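Local coordinates for protein serine-tRNA ligase (Naegleria fowleri, PDB 6BLJ) that probably charges serine onto its cognate tRNA in the cytosol, activating the amino acid with ATP, and is captured here with AMP bound, at residues R196-L201 with K479-K484; W394-D399 with V456-T461; G55-I60 with V127-S132; D84-K89 with L117-T122. One frame throughout, in Å; residues are numbered along the deposited sequence.

The four contacts fall into two pairs at opposite ends of an elongated chain, illustrating how a synthetase combines a catalytic body with a protruding arm. Contacts 1 and 2 lie in the body, their centres about 14 Å apart, and they touch where the Phe483 ring of contact 1 packs on Thr461 of contact 2. In contact 2 the side chain of Phe395 is about 8 Å from the bound AMP. Contacts 3 and 4 share helix 114-147 of the helical arm, with centres about 18 Å apart, contact 4 joining parts of the chain that lie between the two segments of contact 3. The centres of contacts 2 and 3 are about 71 Å apart.

Contact 1: residues R196-L201 with K479-K484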
# COMPACT_ATOMS: atom_id res chain seq x y z
N ARG A 196 21.89 -20.48 15.44
CA ARG A 196 22.57 -19.62 16.40
C ARG A 196 23.69 -20.37 17.12
O ARG A 196 24.75 -19.79 17.40
CB ARG A 196 21.57 -19.05 17.41
CG ARG A 196 20.69 -17.91 16.86
CD ARG A 196 19.70 -17.40 17.92
NE ARG A 196 18.94 -16.25 17.42
CZ ARG A 196 17.78 -15.87 17.95
NH1 ARG A 196 17.27 -16.54 18.98
NH2 ARG A 196 17.14 -14.82 17.45
N LYS A 197 23.46 -21.64 17.46
CA LYS A 197 24.50 -22.42 18.12
C LYS A 197 25.69 -22.66 17.19
O LYS A 197 26.81 -22.88 17.67
CB LYS A 197 23.93 -23.75 18.63
CG LYS A 197 23.15 -23.62 19.94
CD LYS A 197 22.37 -24.90 20.27
CE LYS A 197 23.30 -26.07 20.59
NZ LYS A 197 24.14 -25.77 21.78
N LEU A 198 25.46 -22.67 15.88
CA LEU A 198 26.56 -22.72 14.92
C LEU A 198 27.28 -21.39 14.78
O LEU A 198 28.33 -21.34 14.15
CB LEU A 198 26.05 -23.15 13.54
CG LEU A 198 25.48 -24.57 13.39
CD1 LEU A 198 24.75 -24.72 12.06
CD2 LEU A 198 26.58 -25.62 13.55
N GLY A 199 26.75 -20.31 15.36
CA GLY A 199 27.29 -18.99 15.10
C GLY A 199 27.01 -18.50 13.70
O GLY A 199 27.76 -17.67 13.18
N GLY A 200 25.95 -18.98 13.07
CA GLY A 200 25.74 -18.67 11.66
C GLY A 200 24.60 -17.73 11.35
O GLY A 200 24.30 -17.50 10.17
N LEU A 201 23.92 -17.20 12.36
CA LEU A 201 22.71 -16.43 12.13
C LEU A 201 22.65 -15.26 13.09
O LEU A 201 22.71 -15.46 14.31
CB LEU A 201 21.46 -17.29 12.28
CG LEU A 201 20.11 -16.59 12.12
CD1 LEU A 201 19.99 -16.02 10.73
CD2 LEU A 201 18.93 -17.55 12.42
N LYS A 479 32.38 -31.83 5.77
CA LYS A 479 31.45 -32.87 6.17
C LYS A 479 30.60 -32.52 7.39
O LYS A 479 29.55 -33.14 7.60
CB LYS A 479 32.20 -34.17 6.44
CG LYS A 479 32.78 -34.82 5.20
CD LYS A 479 33.53 -36.09 5.54
CE LYS A 479 34.30 -36.62 4.35
NZ LYS A 479 33.71 -37.90 3.85
N PHE A 480 31.04 -31.57 8.21
CA PHE A 480 30.42 -31.34 9.50
C PHE A 480 30.63 -29.90 9.92
O PHE A 480 31.72 -29.34 9.72
CB PHE A 480 30.99 -32.32 10.54
CG PHE A 480 30.37 -32.20 11.91
CD1 PHE A 480 29.09 -32.66 12.17
CD2 PHE A 480 31.10 -31.65 12.97
CE1 PHE A 480 28.52 -32.56 13.44
CE2 PHE A 480 30.55 -31.55 14.24
CZ PHE A 480 29.25 -32.00 14.47
N ILE A 481 29.59 -29.29 10.47
CA ILE A 481 29.65 -27.95 11.04
C ILE A 481 29.43 -28.08 12.54
O ILE A 481 28.35 -28.49 12.99
CB ILE A 481 28.59 -27.02 10.43
CG1 ILE A 481 28.52 -27.16 8.91
CG2 ILE A 481 28.88 -25.57 10.81
CD1 ILE A 481 27.33 -26.39 8.34
N LYS A 482 30.44 -27.72 13.33
CA LYS A 482 30.41 -27.92 14.77
C LYS A 482 29.74 -26.76 15.48
O LYS A 482 29.93 -25.59 15.12
CB LYS A 482 31.84 -28.11 15.30
CG LYS A 482 31.94 -28.51 16.78
CD LYS A 482 33.41 -28.60 17.22
CE LYS A 482 33.56 -29.18 18.62
NZ LYS A 482 32.73 -28.43 19.59
N PHE A 483 28.95 -27.07 16.51
CA PHE A 483 28.40 -26.03 17.37
C PHE A 483 29.52 -25.18 17.96
O PHE A 483 30.57 -25.70 18.36
CB PHE A 483 27.57 -26.65 18.49
CG PHE A 483 26.22 -27.16 18.04
CD1 PHE A 483 25.51 -26.49 17.07
CD2 PHE A 483 25.65 -28.29 18.63
CE1 PHE A 483 24.26 -26.94 16.66
CE2 PHE A 483 24.40 -28.74 18.22
CZ PHE A 483 23.71 -28.06 17.25
N LYS A 484 29.30 -23.87 18.00
CA LYS A 484 30.24 -22.96 18.64
C LYS A 484 29.81 -22.56 20.04
O LYS A 484 30.62 -22.02 20.79
CB LYS A 484 30.44 -21.69 17.81
CG LYS A 484 31.23 -21.90 16.52
CD LYS A 484 31.58 -20.57 15.87
CE LYS A 484 32.13 -20.76 14.47
NZ LYS A 484 32.32 -19.46 13.76
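Lys197 and Phe483 meet face-on at this junction. CE of the lysine sits over the middle of the phenyl ring in a CH-pi contact, 3.7 Å from the ring centroid, and NZ continues over the same face as a cation-pi partner. The chain arrives there by bending late: chi3 of 67° turns CE back over the ring, while Lys197 CB rests 3.5 Å from Phe483 CD1. Leu198, the most deeply engaged residue of the pair of segments, reaches the ring obliquely through CD2, which also meets Ile481 CG2 at 3.6 Å, the two aliphatic side chains crossing at about a right angle. One backbone bond ties the segments together: Lys484 N donates to Lys197 O at 2.7 Å, nearly along the C=O axis.

That carbonyl belongs to the last turn of helix 191-197, just before Gly199, whose positive phi of 71° goes with a Schellman motif; its N returns to Arg196 O at 2.9 Å. Farther out, helix 220-238 packs on both Leu198 and Ile481, and Ile194 touches the Phe483 ring. The C-terminal residue Asn485 salt-bridges Lys197 NZ through OXT and donates its ND2 to Arg196 O.

The lysine ammonium is therefore shared between a pi face and the terminal carboxylate, a setting that would favour its charged form, and the last residues of the chain are fastened to a helix end by charge, hydrogen bonding and apolar packing together.

Contact 2: residues W394-D399 with V456-T461; sequences WFPGAD and VENYQT
Glu457 reaches the type I beta turn at Phe395-Ala398 because its chain runs out extended, chi2 of -167° carrying CD away from the helix, while Asn458 has its CG anti to the carbonyl carbon (chi1 -78°), on the side of its own backbone N; its amide then meets Trp394. Glu457 OE1 accepts the N-H of Gly397 at 2.9 Å, the donor standing above the carboxylate plane. The same oxygen lies 3.3 Å from Phe395 CB and at the edge of that ring, whose plane is almost perpendicular to the carboxylate. Asn458 ND2 gives a straight bond, 2.9 Å and 173°, to Trp394 O; this carbonyl oxygen lies nearly in the amide plane. On the other branch, Asn458 OD1 approaches the indole edge at 3.3 Å from Trp394 CD1. Pro396 CD lies 3.6 Å from both Glu457 OE1 and Asn458 OD1, and its CG packs on the backbone Glu457 O.

Both helix side chains have second partners: Glu457 OE2 takes the N-H of His191, and Asn458 ND2 also bonds to Cys454 O. The indole NE1 is held by Arg177 O.

The turn follows strand 387-394 and precedes strand 404-412 of the catalytic sheet. Helix 448-458 comes after strand 436-447, an arrangement consistent with motif 3 of class II synthetases, and Glu457 in its last turn links the beta turn to the start of helix 191-197.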
# COMPACT_ATOMS: atom_id res chain seq x y z
N TRP A 394 9.53 -32.67 6.30
CA TRP A 394 9.55 -32.98 7.73
C TRP A 394 10.49 -32.04 8.49
O TRP A 394 11.67 -31.92 8.15
CB TRP A 394 10.01 -34.44 7.89
CG TRP A 394 10.17 -34.97 9.27
CD1 TRP A 394 11.35 -35.32 9.88
CD2 TRP A 394 9.12 -35.27 10.20
NE1 TRP A 394 11.09 -35.81 11.15
CE2 TRP A 394 9.74 -35.78 11.37
CE3 TRP A 394 7.73 -35.15 10.17
CZ2 TRP A 394 9.00 -36.18 12.49
CZ3 TRP A 394 7.00 -35.54 11.29
CH2 TRP A 394 7.64 -36.05 12.43
N PHE A 395 9.97 -31.41 9.54
CA PHE A 395 10.74 -30.55 10.44
C PHE A 395 10.71 -31.15 11.84
O PHE A 395 9.79 -30.87 12.62
CB PHE A 395 10.18 -29.12 10.45
CG PHE A 395 10.53 -28.30 9.22
CD1 PHE A 395 9.81 -28.45 8.04
CD2 PHE A 395 11.57 -27.38 9.26
CE1 PHE A 395 10.13 -27.70 6.93
CE2 PHE A 395 11.89 -26.61 8.14
CZ PHE A 395 11.16 -26.77 6.97
N PRO A 396 11.69 -31.99 12.20
CA PRO A 396 11.61 -32.71 13.49
C PRO A 396 11.73 -31.81 14.71
O PRO A 396 11.43 -32.27 15.83
CB PRO A 396 12.80 -33.70 13.43
CG PRO A 396 13.78 -33.06 12.46
CD PRO A 396 12.91 -32.33 11.43
N GLY A 397 12.17 -30.57 14.56
CA GLY A 397 12.18 -29.66 15.67
C GLY A 397 10.93 -28.81 15.82
O GLY A 397 10.88 -27.97 16.72
N ALA A 398 9.92 -28.97 14.95
CA ALA A 398 8.77 -28.08 15.01
C ALA A 398 7.95 -28.31 16.27
O ALA A 398 7.99 -29.37 16.89
CB ALA A 398 7.85 -28.29 13.81
N ASP A 399 7.16 -27.29 16.62
CA ASP A 399 6.16 -27.44 17.66
C ASP A 399 5.16 -28.51 17.23
O ASP A 399 4.90 -28.69 16.03
CB ASP A 399 5.44 -26.11 17.92
CG ASP A 399 6.38 -25.02 18.41
OD1 ASP A 399 7.35 -25.37 19.12
OD2 ASP A 399 6.17 -23.84 18.07
N VAL A 456 19.17 -28.34 8.51
CA VAL A 456 19.88 -28.33 9.79
C VAL A 456 19.09 -29.11 10.85
O VAL A 456 19.69 -29.74 11.73
CB VAL A 456 20.22 -26.89 10.25
CG1 VAL A 456 21.11 -26.17 9.19
CG2 VAL A 456 18.98 -26.08 10.61
N GLU A 457 17.75 -29.11 10.77
CA GLU A 457 16.96 -29.90 11.72
C GLU A 457 17.10 -31.40 11.46
O GLU A 457 17.20 -32.19 12.41
CB GLU A 457 15.48 -29.51 11.67
CG GLU A 457 15.20 -28.15 12.33
CD GLU A 457 13.71 -27.91 12.56
OE1 GLU A 457 12.89 -28.86 12.39
OE2 GLU A 457 13.35 -26.77 12.91
N ASN A 458 17.10 -31.82 10.20
CA ASN A 458 17.15 -33.26 9.94
C ASN A 458 18.55 -33.84 10.09
O ASN A 458 18.67 -35.05 10.35
CB ASN A 458 16.61 -33.55 8.54
CG ASN A 458 15.10 -33.52 8.51
OD1 ASN A 458 14.44 -34.46 8.95
ND2 ASN A 458 14.55 -32.41 8.03
N TYR A 459 19.60 -33.02 9.97
CA TYR A 459 20.99 -33.49 10.03
C TYR A 459 21.69 -33.08 11.32
O TYR A 459 22.92 -33.22 11.42
CB TYR A 459 21.76 -32.97 8.80
CG TYR A 459 21.45 -33.76 7.55
CD1 TYR A 459 22.24 -34.84 7.16
CD2 TYR A 459 20.32 -33.45 6.77
CE1 TYR A 459 21.94 -35.59 6.00
CE2 TYR A 459 20.01 -34.21 5.62
CZ TYR A 459 20.83 -35.27 5.25
OH TYR A 459 20.55 -36.03 4.12
N GLN A 460 20.95 -32.59 12.31
CA GLN A 460 21.56 -32.16 13.56
C GLN A 460 22.07 -33.37 14.35
O GLN A 460 21.58 -34.49 14.21
CB GLN A 460 20.55 -31.38 14.41
CG GLN A 460 19.39 -32.23 14.93
CD GLN A 460 18.37 -31.41 15.73
OE1 GLN A 460 18.66 -30.95 16.84
NE2 GLN A 460 17.20 -31.20 15.14
N THR A 461 23.09 -33.13 15.15
CA THR A 461 23.58 -34.06 16.16
C THR A 461 23.71 -33.28 17.45
O THR A 461 23.51 -32.06 17.46
CB THR A 461 24.94 -34.66 15.76
OG1 THR A 461 25.98 -33.72 16.08
CG2 THR A 461 24.98 -34.97 14.26

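Contact 3: residues G55-I60 with V127-S132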
# COMPACT_ATOMS: atom_id res chain seq x y z
N GLY A 55 -25.96 -7.17 -34.67
CA GLY A 55 -27.10 -7.29 -35.58
C GLY A 55 -27.75 -5.96 -35.88
O GLY A 55 -28.10 -5.66 -37.03
N LYS A 56 -27.90 -5.12 -34.85
CA LYS A 56 -28.46 -3.78 -35.07
C LYS A 56 -27.55 -2.96 -35.96
O LYS A 56 -28.02 -2.26 -36.87
CB LYS A 56 -28.67 -3.09 -33.73
N LEU A 57 -26.23 -3.06 -35.76
CA LEU A 57 -25.30 -2.32 -36.59
C LEU A 57 -25.42 -2.73 -38.05
O LEU A 57 -25.46 -1.88 -38.95
CB LEU A 57 -23.87 -2.51 -36.07
CG LEU A 57 -22.73 -2.06 -36.97
CD1 LEU A 57 -22.77 -0.54 -37.10
CD2 LEU A 57 -21.41 -2.50 -36.35
N ASN A 58 -25.50 -4.04 -38.31
CA ASN A 58 -25.67 -4.50 -39.68
C ASN A 58 -27.01 -4.05 -40.27
O ASN A 58 -27.10 -3.79 -41.47
CB ASN A 58 -25.49 -6.02 -39.74
CG ASN A 58 -24.06 -6.43 -39.40
OD1 ASN A 58 -23.12 -5.71 -39.73
ND2 ASN A 58 -23.91 -7.56 -38.71
N HIS A 59 -28.05 -3.96 -39.44
CA HIS A 59 -29.33 -3.44 -39.92
C HIS A 59 -29.22 -1.97 -40.33
O HIS A 59 -29.75 -1.57 -41.37
CB HIS A 59 -30.39 -3.58 -38.81
CG HIS A 59 -31.75 -3.09 -39.20
ND1 HIS A 59 -32.23 -3.15 -40.49
CD2 HIS A 59 -32.72 -2.50 -38.47
CE1 HIS A 59 -33.45 -2.65 -40.54
NE2 HIS A 59 -33.77 -2.24 -39.32
N ILE A 60 -28.49 -1.18 -39.54
CA ILE A 60 -28.31 0.23 -39.89
C ILE A 60 -27.48 0.36 -41.16
O ILE A 60 -27.78 1.18 -42.03
CB ILE A 60 -27.65 0.98 -38.72
CG1 ILE A 60 -28.51 0.90 -37.46
CG2 ILE A 60 -27.45 2.45 -39.08
CD1 ILE A 60 -27.74 1.35 -36.20
N VAL A 127 -24.34 9.77 -37.50
CA VAL A 127 -25.08 9.79 -36.25
C VAL A 127 -25.43 8.38 -35.77
O VAL A 127 -25.43 8.11 -34.57
CB VAL A 127 -26.35 10.66 -36.39
CG1 VAL A 127 -27.23 10.58 -35.14
CG2 VAL A 127 -25.97 12.11 -36.71
N HIS A 128 -25.74 7.46 -36.68
CA HIS A 128 -26.22 6.15 -36.26
C HIS A 128 -25.18 5.04 -36.40
O HIS A 128 -25.01 4.23 -35.48
CB HIS A 128 -27.48 5.79 -37.04
CG HIS A 128 -28.60 6.75 -36.80
ND1 HIS A 128 -29.66 6.46 -35.96
CD2 HIS A 128 -28.84 7.98 -37.30
CE1 HIS A 128 -30.49 7.49 -35.94
NE2 HIS A 128 -30.02 8.42 -36.75
N ILE A 129 -24.49 4.97 -37.54
CA ILE A 129 -23.50 3.91 -37.73
C ILE A 129 -22.33 4.09 -36.76
O ILE A 129 -21.93 3.14 -36.07
CB ILE A 129 -23.01 3.88 -39.19
CG1 ILE A 129 -24.12 3.39 -40.12
CG2 ILE A 129 -21.77 3.00 -39.34
CD1 ILE A 129 -23.74 3.41 -41.60
N LYS A 130 -21.81 5.31 -36.65
CA LYS A 130 -20.72 5.57 -35.71
C LYS A 130 -21.15 5.28 -34.27
O LYS A 130 -20.40 4.68 -33.50
CB LYS A 130 -20.24 7.01 -35.84
N ASN A 131 -22.36 5.71 -33.90
CA ASN A 131 -22.85 5.47 -32.54
C ASN A 131 -22.94 3.97 -32.25
O ASN A 131 -22.55 3.52 -31.16
CB ASN A 131 -24.20 6.14 -32.33
CG ASN A 131 -24.69 6.04 -30.90
OD1 ASN A 131 -24.16 6.71 -30.01
ND2 ASN A 131 -25.69 5.19 -30.67
N SER A 132 -23.45 3.19 -33.20
CA SER A 132 -23.58 1.75 -33.00
C SER A 132 -22.21 1.07 -32.98
O SER A 132 -22.01 0.10 -32.25
CB SER A 132 -24.46 1.13 -34.08
OG SER A 132 -25.76 0.90 -33.58
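Helices 55-60 and 127-132 run antiparallel; the axes of these short segments approach to 9.5 Å, with a signed crossing angle of -158°. They are facing parts of the long helical hairpin, the antiparallel coiled-coil arm of seryl-tRNA synthetases, which in this family reaches out to the tRNA. Across this level the grip is mainly van der Waals packing of aliphatic groups, with no hydrogen bond between the two segments.

Leu57 and Ile60, one helical turn apart, supply the first helix's share. Leu57 CD1 touches Ser132 CB at 3.8 Å and the backbone at Ile129 O at 3.9 Å. Ile60 divides its branches: CG2, anti to the backbone N, goes to Ile129 CG1 at 3.6 Å and to His128 CB at 3.9 Å, while the CG1 branch extends toward Ser132. Ile60 and Ile129 slide past each other in opposite directions, whereas Ile60 and His128 cross at about a right angle. The wider pi-type turn at 127-129 includes His128 and Ile129, two of the three residues that meet the first helix.

Neighbours along the arm extend the apolar seam: Ile124 packs on both Ile60 and Ile129, and Val136 on Leu57. Val127 O accepts a hydrogen bond from Ser433 OG of a neighbouring subunit.

At Ser132 the helices come close, its CA 5.7 Å from Leu57 CA, and the shortest approach of all is that of its hydroxyl oxygen OG to Ile60 CD1, at 3.3 Å.

Contact 4: residues D84-K89 with L117-T122; sequences DLELPK and LKKLST
Lys119 and Leu87 begin the contact at the foot of the lysine side chain, where Lys119 CB lies 4.0 Å from Leu87 CD2 and the two side chains slide past each other in opposite directions. From there the lysine runs back along the loop toward Asp84. Its CD passes 3.5 Å from Leu85 O, and its CE faces the carboxylate of Glu86, with OE2 at 3.8 Å. A final bend, chi4 of 84°, swings NZ to the end of the path, where it donates to Leu85 O at 3.1 Å from well above the carbonyl plane, 57° out of it. NZ also forms a salt bridge with Asp84 OD1. The modelled separation of 2.5 Å is unusually short, so its exact value is doubtful, and Asp84 additionally touches a crystal neighbour. Glu86, whose backbone O takes a bond from Gln116 NE2, stands near the ammonium without joining a salt bridge, and would add to the negative potential around it.

One residue on, Leu120 receives the tip of Leu87 at about a right angle. Leu87 CD2 rests 3.7 Å from Leu120 N and 3.9 Å from Leu120 CB, and the other methyl, CD1, lies 3.8 Å from Leu120 CA. Tyr123 and Thr92 also touch Leu87, while Val91 and Val95 pack on Leu120.

Pro88 then takes the N-cap position of helix 89-93. The whole is a surface contact in which the linker between the two long helices of the arm folds back on the second of them, as befits the far end of a helical hairpin.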
# COMPACT_ATOMS: atom_id res chain seq x y z
N ASP A 84 -31.58 22.13 -52.77
CA ASP A 84 -30.66 21.74 -51.70
C ASP A 84 -31.38 21.85 -50.35
O ASP A 84 -31.06 22.67 -49.49
CB ASP A 84 -29.41 22.61 -51.75
CG ASP A 84 -28.32 22.16 -50.78
OD1 ASP A 84 -28.35 20.99 -50.35
OD2 ASP A 84 -27.45 22.98 -50.44
N LEU A 85 -32.39 21.00 -50.18
CA LEU A 85 -33.25 21.07 -49.01
C LEU A 85 -32.64 20.32 -47.83
O LEU A 85 -31.91 19.34 -48.00
CB LEU A 85 -34.63 20.50 -49.32
CG LEU A 85 -35.41 21.16 -50.46
CD1 LEU A 85 -36.63 20.34 -50.79
CD2 LEU A 85 -35.80 22.57 -50.07
N GLU A 86 -32.96 20.79 -46.62
CA GLU A 86 -32.62 20.05 -45.42
C GLU A 86 -33.55 18.86 -45.24
O GLU A 86 -34.64 18.81 -45.83
CB GLU A 86 -32.69 20.96 -44.18
CG GLU A 86 -31.76 22.17 -44.23
CD GLU A 86 -30.30 21.77 -44.38
OE1 GLU A 86 -29.84 20.90 -43.61
OE2 GLU A 86 -29.61 22.31 -45.27
N LEU A 87 -33.11 17.88 -44.44
CA LEU A 87 -33.96 16.76 -44.08
C LEU A 87 -35.06 17.23 -43.13
O LEU A 87 -34.78 17.98 -42.19
CB LEU A 87 -33.16 15.65 -43.38
CG LEU A 87 -31.93 15.03 -44.06
CD1 LEU A 87 -31.19 14.12 -43.08
CD2 LEU A 87 -32.35 14.26 -45.29
N PRO A 88 -36.31 16.81 -43.35
CA PRO A 88 -37.37 17.17 -42.40
C PRO A 88 -37.08 16.61 -41.01
O PRO A 88 -36.51 15.53 -40.86
CB PRO A 88 -38.62 16.53 -43.01
CG PRO A 88 -38.29 16.35 -44.45
CD PRO A 88 -36.82 16.07 -44.51
N LYS A 89 -37.49 17.38 -39.99
CA LYS A 89 -37.32 16.95 -38.61
C LYS A 89 -37.93 15.57 -38.37
O LYS A 89 -37.38 14.79 -37.58
CB LYS A 89 -37.94 17.97 -37.65
N LEU A 117 -31.71 12.64 -50.22
CA LEU A 117 -31.34 11.25 -49.97
C LEU A 117 -29.86 11.14 -49.68
O LEU A 117 -29.46 10.36 -48.80
CB LEU A 117 -31.69 10.36 -51.18
CG LEU A 117 -33.17 10.12 -51.47
CD1 LEU A 117 -33.35 9.31 -52.76
CD2 LEU A 117 -33.81 9.42 -50.30
N LYS A 118 -29.04 11.99 -50.30
CA LYS A 118 -27.61 11.91 -50.02
C LYS A 118 -27.31 12.50 -48.65
O LYS A 118 -26.40 12.01 -47.96
CB LYS A 118 -26.82 12.64 -51.11
CG LYS A 118 -27.08 12.12 -52.52
CD LYS A 118 -26.00 12.55 -53.50
CE LYS A 118 -26.60 13.16 -54.75
NZ LYS A 118 -25.81 12.78 -55.96
N LYS A 119 -28.07 13.51 -48.22
CA LYS A 119 -27.91 14.03 -46.86
C LYS A 119 -28.30 12.98 -45.82
O LYS A 119 -27.67 12.87 -44.76
CB LYS A 119 -28.76 15.28 -46.64
CG LYS A 119 -28.23 16.59 -47.20
CD LYS A 119 -29.11 17.73 -46.69
CE LYS A 119 -28.51 19.10 -46.97
NZ LYS A 119 -28.82 19.58 -48.35
N LEU A 120 -29.36 12.23 -46.11
CA LEU A 120 -29.83 11.21 -45.19
C LEU A 120 -28.77 10.14 -44.99
O LEU A 120 -28.53 9.69 -43.86
CB LEU A 120 -31.14 10.61 -45.71
CG LEU A 120 -31.75 9.43 -44.97
CD1 LEU A 120 -32.02 9.83 -43.52
CD2 LEU A 120 -33.04 8.96 -45.66
N SER A 121 -28.13 9.69 -46.08
CA SER A 121 -27.09 8.67 -45.96
C SER A 121 -25.93 9.17 -45.11
O SER A 121 -25.40 8.44 -44.27
CB SER A 121 -26.62 8.24 -47.35
OG SER A 121 -25.69 7.16 -47.27
N THR A 122 -25.52 10.42 -45.33
CA THR A 122 -24.47 11.02 -44.52
C THR A 122 -24.87 11.09 -43.05
O THR A 122 -24.09 10.75 -42.16
CB THR A 122 -24.16 12.43 -45.04
OG1 THR A 122 -23.62 12.35 -46.36
CG2 THR A 122 -23.17 13.15 -44.10